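Uncharacterized protein (Streptococcus mutans, PDB 3L7Y) binds magnesium and is probably a phosphatase of the haloacid dehalogenase-like hydrolase family, although its substrate is unknown. Local coordinates at residues Q95-I107 against I223-L236. Numbering follows the deposited sequence.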
ATOM      1  N   GLN A  95      15.029   6.009  -9.621  1.00 31.79           N
ATOM      2  CA  GLN A  95      14.418   6.357 -10.904  1.00 31.20           C
ATOM      3  C   GLN A  95      12.902   6.171 -10.887  1.00 29.27           C
ATOM      4  O   GLN A  95      12.228   6.383 -11.896  1.00 29.01           O
ATOM      5  CB  GLN A  95      15.025   5.504 -12.015  1.00 28.39           C
ATOM      6  CG  GLN A  95      16.544   5.382 -11.919  1.00 37.42           C
ATOM      7  CD  GLN A  95      17.102   4.307 -12.836  1.00 48.90           C
ATOM      8  OE1 GLN A  95      18.148   3.716 -12.558  1.00 61.61           O
ATOM      9  NE2 GLN A  95      16.403   4.046 -13.929  1.00 42.49           N
ATOM     10  N   LEU A  96      12.360   5.765  -9.747  1.00 25.74           N
ATOM     11  CA  LEU A  96      10.938   5.441  -9.702  1.00 22.81           C
ATOM     12  C   LEU A  96      10.186   6.377  -8.766  1.00 17.73           C
ATOM     13  O   LEU A  96      10.791   7.140  -8.032  1.00 21.96           O
ATOM     14  CB  LEU A  96      10.722   3.983  -9.277  1.00 15.43           C
ATOM     15  CG  LEU A  96      11.620   2.893  -9.858  1.00 23.07           C
ATOM     16  CD1 LEU A  96      11.386   1.607  -9.099  1.00 13.69           C
ATOM     17  CD2 LEU A  96      11.381   2.689 -11.371  1.00 14.07           C
ATOM     18  N   THR A  97       8.862   6.325  -8.817  1.00 17.77           N
ATOM     19  CA  THR A  97       8.045   7.022  -7.840  1.00 15.89           C
ATOM     20  C   THR A  97       7.397   5.984  -6.942  1.00 16.22           C
ATOM     21  O   THR A  97       6.950   4.936  -7.414  1.00 12.84           O
ATOM     22  CB  THR A  97       6.954   7.864  -8.505  1.00 16.41           C
ATOM     23  OG1 THR A  97       7.559   8.886  -9.299  1.00 16.78           O
ATOM     24  CG2 THR A  97       6.037   8.503  -7.436  1.00 11.59           C
ATOM     25  N   PHE A  98       7.350   6.281  -5.651  1.00 14.68           N
ATOM     26  CA  PHE A  98       6.823   5.355  -4.663  1.00 12.52           C
ATOM     27  C   PHE A  98       5.648   5.975  -3.927  1.00 10.80           C
ATOM     28  O   PHE A  98       5.738   7.103  -3.443  1.00 10.78           O
ATOM     29  CB  PHE A  98       7.906   5.034  -3.629  1.00 16.81           C
ATOM     30  CG  PHE A  98       9.006   4.142  -4.138  1.00 11.93           C
ATOM     31  CD1 PHE A  98       8.908   2.774  -4.018  1.00 15.29           C
ATOM     32  CD2 PHE A  98      10.145   4.674  -4.697  1.00 12.42           C
ATOM     33  CE1 PHE A  98       9.922   1.945  -4.457  1.00 16.01           C
ATOM     34  CE2 PHE A  98      11.161   3.853  -5.141  1.00 22.94           C
ATOM     35  CZ  PHE A  98      11.048   2.483  -5.019  1.00 12.85           C
ATOM     36  N   VAL A  99       4.548   5.240  -3.848  1.00 12.10           N
ATOM     37  CA  VAL A  99       3.441   5.615  -2.971  1.00 12.09           C
ATOM     38  C   VAL A  99       3.405   4.568  -1.865  1.00 14.41           C
ATOM     39  O   VAL A  99       3.080   3.397  -2.125  1.00 14.00           O
ATOM     40  CB  VAL A  99       2.087   5.632  -3.734  1.00 14.17           C
ATOM     41  CG1 VAL A  99       0.916   5.927  -2.773  1.00 11.92           C
ATOM     42  CG2 VAL A  99       2.128   6.657  -4.858  1.00 12.81           C
ATOM     43  N   GLY A 100       3.780   4.968  -0.646  1.00  9.78           N
ATOM     44  CA  GLY A 100       3.744   4.058   0.485  1.00  9.63           C
ATOM     45  C   GLY A 100       2.647   4.408   1.477  1.00 10.55           C
ATOM     46  O   GLY A 100       2.052   5.473   1.383  1.00 10.49           O
ATOM     47  N   GLU A 101       2.397   3.523   2.441  1.00 15.17           N
ATOM     48  CA  GLU A 101       1.399   3.769   3.492  1.00 15.40           C
ATOM     49  C   GLU A 101      -0.019   3.904   2.914  1.00  9.42           C
ATOM     50  O   GLU A 101      -0.918   4.465   3.551  1.00  8.82           O
ATOM     51  CB  GLU A 101       1.762   5.004   4.322  1.00 12.37           C
ATOM     52  CG  GLU A 101       3.242   5.121   4.711  1.00 14.43           C
ATOM     53  CD  GLU A 101       3.698   4.114   5.754  1.00 16.52           C
ATOM     54  OE1 GLU A 101       2.849   3.475   6.398  1.00 23.63           O
ATOM     55  OE2 GLU A 101       4.926   3.965   5.930  1.00 21.62           O
ATOM     56  N   ASN A 102      -0.210   3.336   1.725  1.00  8.50           N
ATOM     57  CA  ASN A 102      -1.451   3.458   0.942  1.00 15.16           C
ATOM     58  C   ASN A 102      -1.650   4.820   0.320  1.00 19.70           C
ATOM     59  O   ASN A 102      -2.595   5.015  -0.459  1.00 14.55           O
ATOM     60  CB  ASN A 102      -2.702   3.077   1.745  1.00 12.10           C
ATOM     61  CG  ASN A 102      -2.674   1.643   2.225  1.00 14.13           C
ATOM     62  OD1 ASN A 102      -2.686   0.706   1.431  1.00 14.88           O
ATOM     63  ND2 ASN A 102      -2.625   1.463   3.535  1.00 14.99           N
ATOM     64  N   GLY A 103      -0.769   5.764   0.636  1.00  8.51           N
ATOM     65  CA  GLY A 103      -0.917   7.087   0.056  1.00  8.56           C
ATOM     66  C   GLY A 103      -0.321   8.279   0.781  1.00 13.18           C
ATOM     67  O   GLY A 103       0.059   9.252   0.133  1.00 10.92           O
ATOM     68  N   ALA A 104      -0.252   8.221   2.112  1.00 10.87           N
ATOM     69  CA  ALA A 104       0.190   9.364   2.910  1.00  9.94           C
ATOM     70  C   ALA A 104       1.652   9.724   2.669  1.00 19.63           C
ATOM     71  O   ALA A 104       2.073  10.845   2.975  1.00 11.55           O
ATOM     72  CB  ALA A 104      -0.039   9.099   4.407  1.00 12.96           C
ATOM     73  N   ASN A 105       2.433   8.785   2.135  1.00  9.15           N
ATOM     74  CA  ASN A 105       3.847   9.073   1.865  1.00  9.57           C
ATOM     75  C   ASN A 105       4.200   8.812   0.423  1.00 17.29           C
ATOM     76  O   ASN A 105       4.087   7.678  -0.052  1.00 11.31           O
ATOM     77  CB  ASN A 105       4.759   8.265   2.792  1.00  9.67           C
ATOM     78  CG  ASN A 105       6.188   8.797   2.845  1.00 10.10           C
ATOM     79  OD1 ASN A 105       7.125   8.040   3.117  1.00 19.50           O
ATOM     80  ND2 ASN A 105       6.366  10.091   2.591  1.00 15.37           N
ATOM     81  N   ILE A 106       4.613   9.867  -0.275  1.00 22.53           N
ATOM     82  CA  ILE A 106       5.010   9.759  -1.679  1.00 14.51           C
ATOM     83  C   ILE A 106       6.423  10.280  -1.898  1.00 14.78           C
ATOM     84  O   ILE A 106       6.758  11.408  -1.509  1.00 16.01           O
ATOM     85  CB  ILE A 106       4.038  10.498  -2.623  1.00 14.37           C
ATOM     86  CG1 ILE A 106       2.593  10.045  -2.378  1.00 14.21           C
ATOM     87  CG2 ILE A 106       4.416  10.246  -4.074  1.00 11.91           C
ATOM     88  CD1 ILE A 106       1.571  10.760  -3.243  1.00 14.74           C
ATOM     89  N   ILE A 107       7.250   9.436  -2.511  1.00 16.95           N
ATOM     90  CA  ILE A 107       8.613   9.789  -2.885  1.00 11.74           C
ATOM     91  C   ILE A 107       8.779   9.638  -4.396  1.00 12.03           C
ATOM     92  O   ILE A 107       8.246   8.701  -4.990  1.00 13.79           O
ATOM     93  CB  ILE A 107       9.640   8.886  -2.166  1.00 18.76           C
ATOM     94  CG1 ILE A 107       9.879   9.365  -0.723  1.00 27.99           C
ATOM     95  CG2 ILE A 107      10.977   8.898  -2.894  1.00 19.62           C
ATOM     96  CD1 ILE A 107       8.701   9.211   0.206  1.00 21.10           C
ATOM     97  N   ILE A 223      -5.704   4.295   7.973  1.00  8.79           N
ATOM     98  CA  ILE A 223      -5.058   5.406   7.315  1.00  6.98           C
ATOM     99  C   ILE A 223      -5.810   6.693   7.580  1.00 10.79           C
ATOM    100  O   ILE A 223      -6.951   6.666   8.028  1.00 11.54           O
ATOM    101  CB  ILE A 223      -5.025   5.193   5.781  1.00 11.65           C
ATOM    102  CG1 ILE A 223      -6.400   4.732   5.283  1.00  9.52           C
ATOM    103  CG2 ILE A 223      -3.940   4.186   5.415  1.00 11.22           C
ATOM    104  CD1 ILE A 223      -6.676   5.026   3.783  1.00  8.93           C
ATOM    105  N   THR A 224      -5.151   7.808   7.285  1.00 11.48           N
ATOM    106  CA  THR A 224      -5.798   9.108   7.248  1.00 16.10           C
ATOM    107  C   THR A 224      -6.894   9.048   6.192  1.00 17.88           C
ATOM    108  O   THR A 224      -6.633   8.760   5.007  1.00 12.51           O
ATOM    109  CB  THR A 224      -4.784  10.205   6.894  1.00 17.60           C
ATOM    110  OG1 THR A 224      -3.848  10.355   7.975  1.00 14.46           O
ATOM    111  CG2 THR A 224      -5.486  11.544   6.615  1.00 13.64           C
ATOM    112  N   LYS A 225      -8.123   9.311   6.615  1.00 12.86           N
ATOM    113  CA  LYS A 225      -9.271   9.193   5.719  1.00 19.25           C
ATOM    114  C   LYS A 225      -9.051   9.943   4.409  1.00 15.97           C
ATOM    115  O   LYS A 225      -8.679  11.119   4.401  1.00 18.61           O
ATOM    116  CB  LYS A 225     -10.553   9.683   6.399  1.00 23.65           C
ATOM    117  CG  LYS A 225     -11.850   9.165   5.752  1.00 29.24           C
ATOM    118  CD  LYS A 225     -13.019  10.100   6.051  1.00 27.75           C
ATOM    119  CE  LYS A 225     -14.359   9.380   6.065  1.00 34.00           C
ATOM    120  NZ  LYS A 225     -14.650   8.602   4.842  1.00 29.48           N
ATOM    121  N   GLY A 226      -9.292   9.258   3.298  1.00 18.13           N
ATOM    122  CA  GLY A 226      -9.148   9.874   1.993  1.00 18.30           C
ATOM    123  C   GLY A 226      -7.775   9.722   1.367  1.00 16.90           C
ATOM    124  O   GLY A 226      -7.615   9.941   0.165  1.00 21.48           O
ATOM    125  N   LEU A 227      -6.775   9.356   2.161  1.00 10.77           N
ATOM    126  CA  LEU A 227      -5.419   9.226   1.620  1.00 12.88           C
ATOM    127  C   LEU A 227      -5.136   7.798   1.138  1.00 18.30           C
ATOM    128  O   LEU A 227      -4.255   7.104   1.667  1.00 20.01           O
ATOM    129  CB  LEU A 227      -4.362   9.684   2.637  1.00 10.51           C
ATOM    130  CG  LEU A 227      -3.933  11.153   2.514  1.00 17.85           C
ATOM    131  CD1 LEU A 227      -5.097  12.059   2.106  1.00 12.27           C
ATOM    132  CD2 LEU A 227      -3.245  11.634   3.795  1.00 13.32           C
ATOM    133  N   HIS A 228      -5.893   7.372   0.128  1.00 18.59           N
ATOM    134  CA  HIS A 228      -5.766   6.029  -0.417  1.00 18.83           C
ATOM    135  C   HIS A 228      -4.998   6.061  -1.747  1.00 12.10           C
ATOM    136  O   HIS A 228      -4.627   7.124  -2.225  1.00 12.01           O
ATOM    137  CB  HIS A 228      -7.147   5.394  -0.569  1.00 17.15           C
ATOM    138  CG  HIS A 228      -8.164   6.302  -1.188  1.00 19.74           C
ATOM    139  ND1 HIS A 228      -8.057   6.761  -2.481  1.00 11.29           N
ATOM    140  CD2 HIS A 228      -9.308   6.838  -0.690  1.00 16.78           C
ATOM    141  CE1 HIS A 228      -9.091   7.539  -2.757  1.00 17.36           C
ATOM    142  NE2 HIS A 228      -9.862   7.603  -1.686  1.00 14.28           N
ATOM    143  N   LYS A 229      -4.741   4.902  -2.337  1.00 12.28           N
ATOM    144  CA  LYS A 229      -3.862   4.860  -3.499  1.00  8.40           C
ATOM    145  C   LYS A 229      -4.467   5.606  -4.699  1.00 15.24           C
ATOM    146  O   LYS A 229      -3.733   6.126  -5.549  1.00 13.76           O
ATOM    147  CB  LYS A 229      -3.540   3.416  -3.881  1.00 11.27           C
ATOM    148  CG  LYS A 229      -2.819   2.601  -2.828  1.00 10.70           C
ATOM    149  CD  LYS A 229      -2.524   1.193  -3.369  1.00  8.69           C
ATOM    150  CE  LYS A 229      -2.107   0.218  -2.262  1.00 15.15           C
ATOM    151  NZ  LYS A 229      -1.742  -1.108  -2.815  1.00 15.38           N
ATOM    152  N   GLY A 230      -5.800   5.643  -4.770  1.00 13.74           N
ATOM    153  CA  GLY A 230      -6.493   6.421  -5.782  1.00  8.32           C
ATOM    154  C   GLY A 230      -6.170   7.897  -5.622  1.00 18.71           C
ATOM    155  O   GLY A 230      -5.855   8.583  -6.590  1.00 14.60           O
ATOM    156  N   TRP A 231      -6.287   8.412  -4.402  1.00 18.44           N
ATOM    157  CA  TRP A 231      -5.888   9.778  -4.073  1.00 16.69           C
ATOM    158  C   TRP A 231      -4.411  10.039  -4.428  1.00 13.38           C
ATOM    159  O   TRP A 231      -4.088  11.024  -4.980  1.00 16.52           O
ATOM    160  CB  TRP A 231      -6.168  10.112  -2.608  1.00 14.61           C
ATOM    161  CG  TRP A 231      -5.725  11.456  -2.204  1.00 18.65           C
ATOM    162  CD1 TRP A 231      -6.439  12.601  -2.229  1.00 23.24           C
ATOM    163  CD2 TRP A 231      -4.443  11.815  -1.745  1.00 11.76           C
ATOM    164  NE1 TRP A 231      -5.696  13.636  -1.804  1.00 10.03           N
ATOM    165  CE2 TRP A 231      -4.455  13.180  -1.504  1.00 13.45           C
ATOM    166  CE3 TRP A 231      -3.282  11.115  -1.500  1.00 13.77           C
ATOM    167  CZ2 TRP A 231      -3.338  13.851  -1.047  1.00 17.93           C
ATOM    168  CZ3 TRP A 231      -2.215  11.773  -1.043  1.00 13.35           C
ATOM    169  CH2 TRP A 231      -2.250  13.120  -0.805  1.00 19.40           C
ATOM    170  N   ALA A 232      -3.560   9.106  -4.115  1.00 20.00           N
ATOM    171  CA  ALA A 232      -2.151   9.251  -4.391  1.00 20.00           C
ATOM    172  C   ALA A 232      -1.922   9.420  -5.898  1.00 20.00           C
ATOM    173  O   ALA A 232      -1.348  10.368  -6.303  1.00 20.00           O
ATOM    174  CB  ALA A 232      -1.399   8.146  -3.865  1.00 20.00           C
ATOM    175  N   LEU A 233      -2.441   8.518  -6.700  1.00 22.33           N
ATOM    176  CA  LEU A 233      -2.339   8.614  -8.145  1.00 14.57           C
ATOM    177  C   LEU A 233      -2.967   9.884  -8.708  1.00 13.11           C
ATOM    178  O   LEU A 233      -2.459  10.485  -9.553  1.00 16.45           O
ATOM    179  CB  LEU A 233      -2.890   7.375  -8.800  1.00 12.52           C
ATOM    180  CG  LEU A 233      -1.841   6.314  -9.080  1.00 23.61           C
ATOM    181  CD1 LEU A 233      -0.658   6.843  -9.885  1.00 26.21           C
ATOM    182  CD2 LEU A 233      -1.315   5.656  -7.914  1.00 22.10           C
ATOM    183  N   GLN A 234      -4.073  10.300  -8.171  1.00 13.71           N
ATOM    184  CA  GLN A 234      -4.656  11.574  -8.590  1.00 17.69           C
ATOM    185  C   GLN A 234      -3.648  12.704  -8.390  1.00 20.88           C
ATOM    186  O   GLN A 234      -3.414  13.521  -9.279  1.00 17.96           O
ATOM    187  CB  GLN A 234      -5.954  11.860  -7.819  1.00 30.03           C
ATOM    188  CG  GLN A 234      -7.083  10.911  -8.167  1.00 44.75           C
ATOM    189  CD  GLN A 234      -8.381  11.245  -7.458  1.00 54.53           C
ATOM    190  OE1 GLN A 234      -9.463  11.081  -8.020  1.00 57.92           O
ATOM    191  NE2 GLN A 234      -8.280  11.722  -6.221  1.00 54.34           N
ATOM    192  N   GLN A 235      -3.024  12.737  -7.218  1.00 16.70           N
ATOM    193  CA  GLN A 235      -2.031  13.759  -6.947  1.00 17.65           C
ATOM    194  C   GLN A 235      -0.896  13.736  -7.972  1.00 19.36           C
ATOM    195  O   GLN A 235      -0.395  14.779  -8.396  1.00 14.35           O
ATOM    196  CB  GLN A 235      -1.473  13.564  -5.544  1.00 20.23           C
ATOM    197  CG  GLN A 235      -2.513  13.786  -4.460  1.00 22.30           C
ATOM    198  CD  GLN A 235      -3.046  15.198  -4.477  1.00 29.12           C
ATOM    199  OE1 GLN A 235      -4.261  15.421  -4.480  1.00 34.10           O
ATOM    200  NE2 GLN A 235      -2.139  16.166  -4.519  1.00 26.08           N
ATOM    201  N   LEU A 236      -0.491  12.544  -8.383  1.00 17.29           N
ATOM    202  CA  LEU A 236       0.636  12.425  -9.301  1.00 18.29           C
ATOM    203  C   LEU A 236       0.224  12.798 -10.727  1.00 21.62           C
ATOM    204  O   LEU A 236       0.936  13.537 -11.416  1.00 23.17           O
ATOM    205  CB  LEU A 236       1.232  11.021  -9.233  1.00 21.20           C
ATOM    206  CG  LEU A 236       1.950  10.686  -7.919  1.00 20.22           C
ATOM    207  CD1 LEU A 236       2.150   9.192  -7.801  1.00 13.10           C
ATOM    208  CD2 LEU A 236       3.296  11.413  -7.848  1.00 18.20           C
TER
HETATM  209  O   HOH W   1      -2.210   6.603   3.707  1.00 11.76           O
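Ala232 sets its CB on Val99 CG1 at 3.4 Å, a tight fit, where helix 229-236 packs on the hairpin of strands 97-100 and 105-107. Val99 holds CG1 anti to its backbone N (chi1 176°), which puts that methyl under the alanine and leaves CG2 for Leu236 CD1. Ile106 brings its CD1 to within 4.0 Å of Ala232 CB, while its CG2 slides past Leu236 CD2. One turn further on, Leu236 meets Thr97 tip to tip: CD1 and CD2 of Leu236 each lie 4.0 Å from Thr97 CG2. Thr97 OG1 is hydrogen-bonded to Ser108 OG.

At the hairpin's turn, Gly103 O lies at the edge of the Trp231 ring, 3.6 Å from Trp231 CZ3. Having no side chain, Gly103 brings its CA 3.7 Å from Leu227 O, with a backbone (phi 156°) that suits glycine. One water ties the turn to the loop before the helix, donating to Glu101 O and Leu227 O and accepting from Ala104 N.

Asn102 crosses Ile223 at about a right angle, Asn102 ND2 3.6 Å from Ile223 CG2, while its amide is held by Asp221 and Asn255. Lys229 runs extended, Lys229 CE 3.8 Å from Asn102 OD1, and delivers NZ to salt bridges with Asp43 and Asp256. Its side chain is about 6 Å from the bound magnesium ion, whose ligands include Asp43, consistent with the active-site lysine of the haloacid dehalogenase-like core domain.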